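Local coordinates for putative glycosyl hydrolase (Parabacteroides distasonis, PDB 4QHZ) that probably hydrolyses glycosidic bonds, as a magnesium-binding member of the 3-keto-disaccharide hydrolase (DUF1080) family, at the interface of chains A and B. Residues are numbered along the deposited sequence; one frame, centred on the assembly and turned at random. Chains: chain A/B, putative glycosyl hydrolase.

Contact 1: the interface of chains A and B. Residues chain A 141, 144, 153-157; chain B 27-30.
The carboxamide nitrogen of A:Gln144, NE2, meets the carbonyl oxygen of B:Pro30 through a water. NE2 lies 2.9 Å from water 1, and the N-H points almost straight at it, 178° at the hydrogen. The same water sits 2.6 Å from B:Pro30 O. No nitrogen or oxygen bonds directly across this patch, and the rest is van der Waals packing, mostly around the ring of B:Pro30. B:Pro30 buries more surface than any other residue here. Its ring packs against A:Val141, A:Gln144, A:Ile153 and A:Pro154. The A:Gln144 amide comes tip to tip with the ring, its OE1 3.6 Å from B:Pro30 CD. CG of A:Gln144 lies between the backbone N and the carbonyl carbon (chi1 80°), and the chain runs extended from there to the ring. The A:Ile153 side chain crosses the ring at about a right angle, and its methyl CG2 touches B:Pro30 CG at 3.6 Å. CG2 is anti to its own backbone N; the other branch ends in CD1, which packs on CD of B:Pro28 at 3.8 Å. A:Val141 turns CG1 to B:Pro30 CD (3.7 Å) and CG2 to the carbonyl oxygen of B:Pro28 (3.5 Å). The carbonyl oxygen of A:Pro154 lies against B:Pro30 CG, with CB close by. B:Pro28 follows a cis peptide bond, which turns the chain at the start of the contact. B:Glu27 is poorly ordered and adds little. The chain B residues belong to an extended N-terminal arm that lies across the neighbour. The chain A surface is made by the short 3-10 helix 141-143, the residue after it and the loop 153-157.

Contact 2: the interface of chains A and B. Residues chain A 33, 35, 47, 98, 242, 244; chain B 158, 194-197.
A:Gln98, on strand 97-104 of this 3-keto-disaccharide hydrolase (DUF1080) family protein, lays its carboxamide along the backbone of B:Gly195 and B:Val197. Its OE1 accepts from the backbone N of B:Val197 at 3.3 Å. This bond is long but fairly straight, 166° at the hydrogen, and the donor is tilted 32° from the carbonyl plane. NE2 faces B:Gly195 O, but that separation is modelled too short to be trusted. The ring of A:Trp242 meets the same oxygen with its edge. The amide carbon CD of A:Gln98 also presses on the methyl CG2 of B:Val197 at 3.4 Å, the two side chains running antiparallel alongside each other. B:Val196 turns its two methyls to different partners. CG1, anti to the backbone N, lies over one face of the A:Arg244 guanidinium, toward its rim, 3.7 Å from CZ. CG2 touches CB of A:Pro47 at 3.9 Å. Farther along, CB of A:Pro35 lies alongside CB of B:Asn194, and its CG packs on the carbonyl oxygen of B:Ala158. Water 2, in the guanidinium plane at its edge, joins NH1 and NH2 of A:Arg244 to B:Val197 O.

In the second shell, A:Arg244 NH1 donates to A:Gln98 OE1 at 2.8 Å, nearly along the C=O axis. OE1 is therefore gripped by donors from both chains. The arginine holds it in place and, if charged, may make NE2 a better donor. The A:Arg244 chain bends at chi3 (-61°) to bring the guanidinium there. CD of A:Pro47 covers one face of the A:Trp242 ring. On the other chain, B:Asn194 ND2 donates to B:Ala158 O at 2.9 Å, tying together two loops that receive A:Pro35.

Contact 1: the interface of chains A and B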
# COMPACT_ATOMS: atom_id res chain seq x y z
N VAL A 141 1.69 7.14 -25.63
CA VAL A 141 0.62 6.67 -24.75
C VAL A 141 0.84 7.06 -23.29
O VAL A 141 -0.12 7.28 -22.56
CB VAL A 141 0.39 5.14 -24.86
CG1 VAL A 141 -0.05 4.78 -26.26
CG2 VAL A 141 1.64 4.34 -24.45
N GLN A 144 -0.65 10.67 -23.10
CA GLN A 144 -1.97 10.97 -23.66
C GLN A 144 -2.94 11.38 -22.55
O GLN A 144 -2.57 11.45 -21.37
CB GLN A 144 -2.49 9.80 -24.50
CG GLN A 144 -3.10 8.63 -23.75
CD GLN A 144 -3.52 7.52 -24.69
OE1 GLN A 144 -2.70 6.99 -25.43
NE2 GLN A 144 -4.81 7.17 -24.67
N ILE A 153 0.57 5.25 -17.94
CA ILE A 153 -0.33 5.18 -19.07
C ILE A 153 -1.76 5.00 -18.55
O ILE A 153 -2.00 4.20 -17.65
CB ILE A 153 0.03 3.99 -19.98
CG1 ILE A 153 1.46 4.13 -20.50
CG2 ILE A 153 -0.93 3.88 -21.15
CD1 ILE A 153 2.05 2.84 -21.01
N PRO A 154 -2.71 5.77 -19.11
CA PRO A 154 -4.10 5.63 -18.63
C PRO A 154 -4.70 4.29 -19.05
O PRO A 154 -4.31 3.72 -20.08
CB PRO A 154 -4.82 6.78 -19.33
CG PRO A 154 -4.03 7.02 -20.57
CD PRO A 154 -2.60 6.79 -20.16
N LEU A 155 -5.66 3.81 -18.26
CA LEU A 155 -6.28 2.50 -18.50
C LEU A 155 -7.18 2.47 -19.73
O LEU A 155 -7.49 1.41 -20.25
CB LEU A 155 -7.08 2.08 -17.26
CG LEU A 155 -6.25 1.86 -15.99
CD1 LEU A 155 -7.14 1.72 -14.77
CD2 LEU A 155 -5.35 0.64 -16.15
N ALA A 156 -7.59 3.64 -20.21
CA ALA A 156 -8.41 3.71 -21.41
C ALA A 156 -8.32 5.07 -22.08
O ALA A 156 -7.78 6.01 -21.51
CB ALA A 156 -9.86 3.40 -21.05
N ASN A 157 -8.84 5.13 -23.29
CA ASN A 157 -9.13 6.38 -23.96
C ASN A 157 -10.64 6.56 -23.91
O ASN A 157 -11.37 5.88 -24.63
CB ASN A 157 -8.60 6.36 -25.39
CG ASN A 157 -8.84 7.66 -26.14
OD1 ASN A 157 -9.82 8.36 -25.90
ND2 ASN A 157 -7.97 7.96 -27.10
N GLU B 27 3.37 2.19 -27.08
CA GLU B 27 2.67 0.97 -26.68
C GLU B 27 2.95 0.73 -25.21
O GLU B 27 3.97 1.17 -24.70
CB GLU B 27 3.14 -0.24 -27.47
CG GLU B 27 4.62 -0.20 -27.83
CD GLU B 27 5.25 -1.58 -27.89
OE1 GLU B 27 5.28 -2.26 -26.84
OE2 GLU B 27 5.71 -1.98 -28.98
N PRO B 28 2.05 0.03 -24.51
CA PRO B 28 0.76 -0.48 -24.98
C PRO B 28 -0.30 0.63 -25.15
O PRO B 28 -0.39 1.54 -24.32
CB PRO B 28 0.34 -1.45 -23.87
CG PRO B 28 0.99 -0.91 -22.64
CD PRO B 28 2.30 -0.33 -23.11
N VAL B 29 -1.08 0.52 -26.22
CA VAL B 29 -2.12 1.49 -26.53
C VAL B 29 -3.36 1.24 -25.66
O VAL B 29 -3.91 0.15 -25.70
CB VAL B 29 -2.53 1.42 -28.02
CG1 VAL B 29 -3.57 2.49 -28.35
CG2 VAL B 29 -1.31 1.58 -28.92
N PRO B 30 -3.80 2.24 -24.89
CA PRO B 30 -5.03 2.07 -24.12
C PRO B 30 -6.24 1.88 -25.03
O PRO B 30 -6.34 2.57 -26.05
CB PRO B 30 -5.16 3.38 -23.34
CG PRO B 30 -3.79 3.96 -23.32
CD PRO B 30 -3.16 3.54 -24.61
O HOH W 1 -5.81 5.09 -26.48

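Contact 2: the interface of chains A and B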
# COMPACT_ATOMS: atom_id res chain seq x y z
N VAL A 33 -23.31 16.19 4.35
CA VAL A 33 -23.03 16.99 3.18
C VAL A 33 -24.24 16.94 2.26
O VAL A 33 -24.75 15.87 1.97
CB VAL A 33 -21.80 16.44 2.44
CG1 VAL A 33 -21.59 17.16 1.11
CG2 VAL A 33 -20.56 16.57 3.32
N PRO A 35 -25.15 16.95 -1.34
CA PRO A 35 -24.44 16.82 -2.61
C PRO A 35 -24.97 17.77 -3.67
O PRO A 35 -26.07 18.29 -3.53
CB PRO A 35 -24.72 15.37 -3.02
CG PRO A 35 -25.99 15.02 -2.35
CD PRO A 35 -26.05 15.81 -1.08
N PRO A 47 -20.67 19.77 -4.00
CA PRO A 47 -21.38 19.50 -2.75
C PRO A 47 -21.20 20.66 -1.78
O PRO A 47 -20.36 21.53 -1.99
CB PRO A 47 -20.72 18.23 -2.22
CG PRO A 47 -19.42 18.12 -2.93
CD PRO A 47 -19.51 18.88 -4.21
N GLN A 98 -10.35 15.70 -3.06
CA GLN A 98 -11.15 15.22 -4.16
C GLN A 98 -11.49 16.43 -5.01
O GLN A 98 -11.79 17.50 -4.47
CB GLN A 98 -12.41 14.57 -3.63
CG GLN A 98 -13.52 14.45 -4.64
CD GLN A 98 -14.81 13.94 -4.05
OE1 GLN A 98 -15.04 14.01 -2.84
NE2 GLN A 98 -15.66 13.41 -4.90
N TRP A 242 -14.67 22.20 -8.82
CA TRP A 242 -14.73 22.26 -7.36
C TRP A 242 -13.75 21.28 -6.72
O TRP A 242 -13.27 20.35 -7.36
CB TRP A 242 -16.15 22.02 -6.85
CG TRP A 242 -16.84 20.77 -7.33
CD1 TRP A 242 -17.70 20.67 -8.37
CD2 TRP A 242 -16.77 19.46 -6.74
NE1 TRP A 242 -18.16 19.37 -8.49
CE2 TRP A 242 -17.61 18.61 -7.49
CE3 TRP A 242 -16.08 18.92 -5.65
CZ2 TRP A 242 -17.77 17.26 -7.20
CZ3 TRP A 242 -16.23 17.57 -5.36
CH2 TRP A 242 -17.08 16.75 -6.13
N ARG A 244 -12.74 19.51 -2.69
CA ARG A 244 -13.01 19.37 -1.28
C ARG A 244 -11.86 18.64 -0.63
O ARG A 244 -11.33 17.66 -1.17
CB ARG A 244 -14.37 18.68 -1.01
CG ARG A 244 -14.64 17.42 -1.78
CD ARG A 244 -16.11 17.04 -1.67
NE ARG A 244 -16.52 16.79 -0.29
CZ ARG A 244 -16.22 15.68 0.41
NH1 ARG A 244 -15.50 14.70 -0.13
NH2 ARG A 244 -16.65 15.55 1.65
N ALA B 158 -23.81 11.69 2.53
CA ALA B 158 -24.08 12.44 1.31
C ALA B 158 -25.43 12.06 0.72
O ALA B 158 -25.61 12.04 -0.51
CB ALA B 158 -22.97 12.21 0.30
N ASN B 194 -23.13 10.23 -4.85
CA ASN B 194 -23.56 11.54 -5.35
C ASN B 194 -22.37 12.48 -5.52
O ASN B 194 -22.44 13.66 -5.16
CB ASN B 194 -24.63 12.14 -4.44
CG ASN B 194 -25.85 11.25 -4.31
OD1 ASN B 194 -26.32 10.69 -5.30
ND2 ASN B 194 -26.35 11.09 -3.09
N GLY B 195 -21.28 11.93 -6.05
CA GLY B 195 -20.06 12.68 -6.30
C GLY B 195 -19.14 12.88 -5.10
O GLY B 195 -18.06 13.44 -5.25
N VAL B 196 -19.58 12.45 -3.91
CA VAL B 196 -18.81 12.62 -2.68
C VAL B 196 -18.11 11.32 -2.30
O VAL B 196 -18.76 10.28 -2.19
CB VAL B 196 -19.72 13.07 -1.52
CG1 VAL B 196 -18.92 13.29 -0.24
CG2 VAL B 196 -20.48 14.34 -1.89
N VAL B 197 -16.80 11.38 -2.07
CA VAL B 197 -16.04 10.19 -1.66
C VAL B 197 -16.40 9.78 -0.25
O VAL B 197 -16.24 10.57 0.69
CB VAL B 197 -14.51 10.40 -1.72
CG1 VAL B 197 -13.79 9.13 -1.30
CG2 VAL B 197 -14.06 10.80 -3.11
O HOH W 2 -15.33 12.84 2.01

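Contact 1 and contact 2 lie about 28 Å apart, measured between the centres of their C-alpha atoms, and share no residue. They use neighbouring stretches of the same segments. The chain B arm at 27-30 in contact 1 continues in sequence into the region whose chain A copy, at 33 and 35, serves contact 2. Likewise the loop 153-157 of chain A leads to residue 158, which chain B supplies in contact 2. Because the interface is two-fold symmetric, each contact has a twin, so each chain lays its arm on the other. This is compatible with a pair within the deposited assembly of four, though the coordinates alone do not establish it in solution.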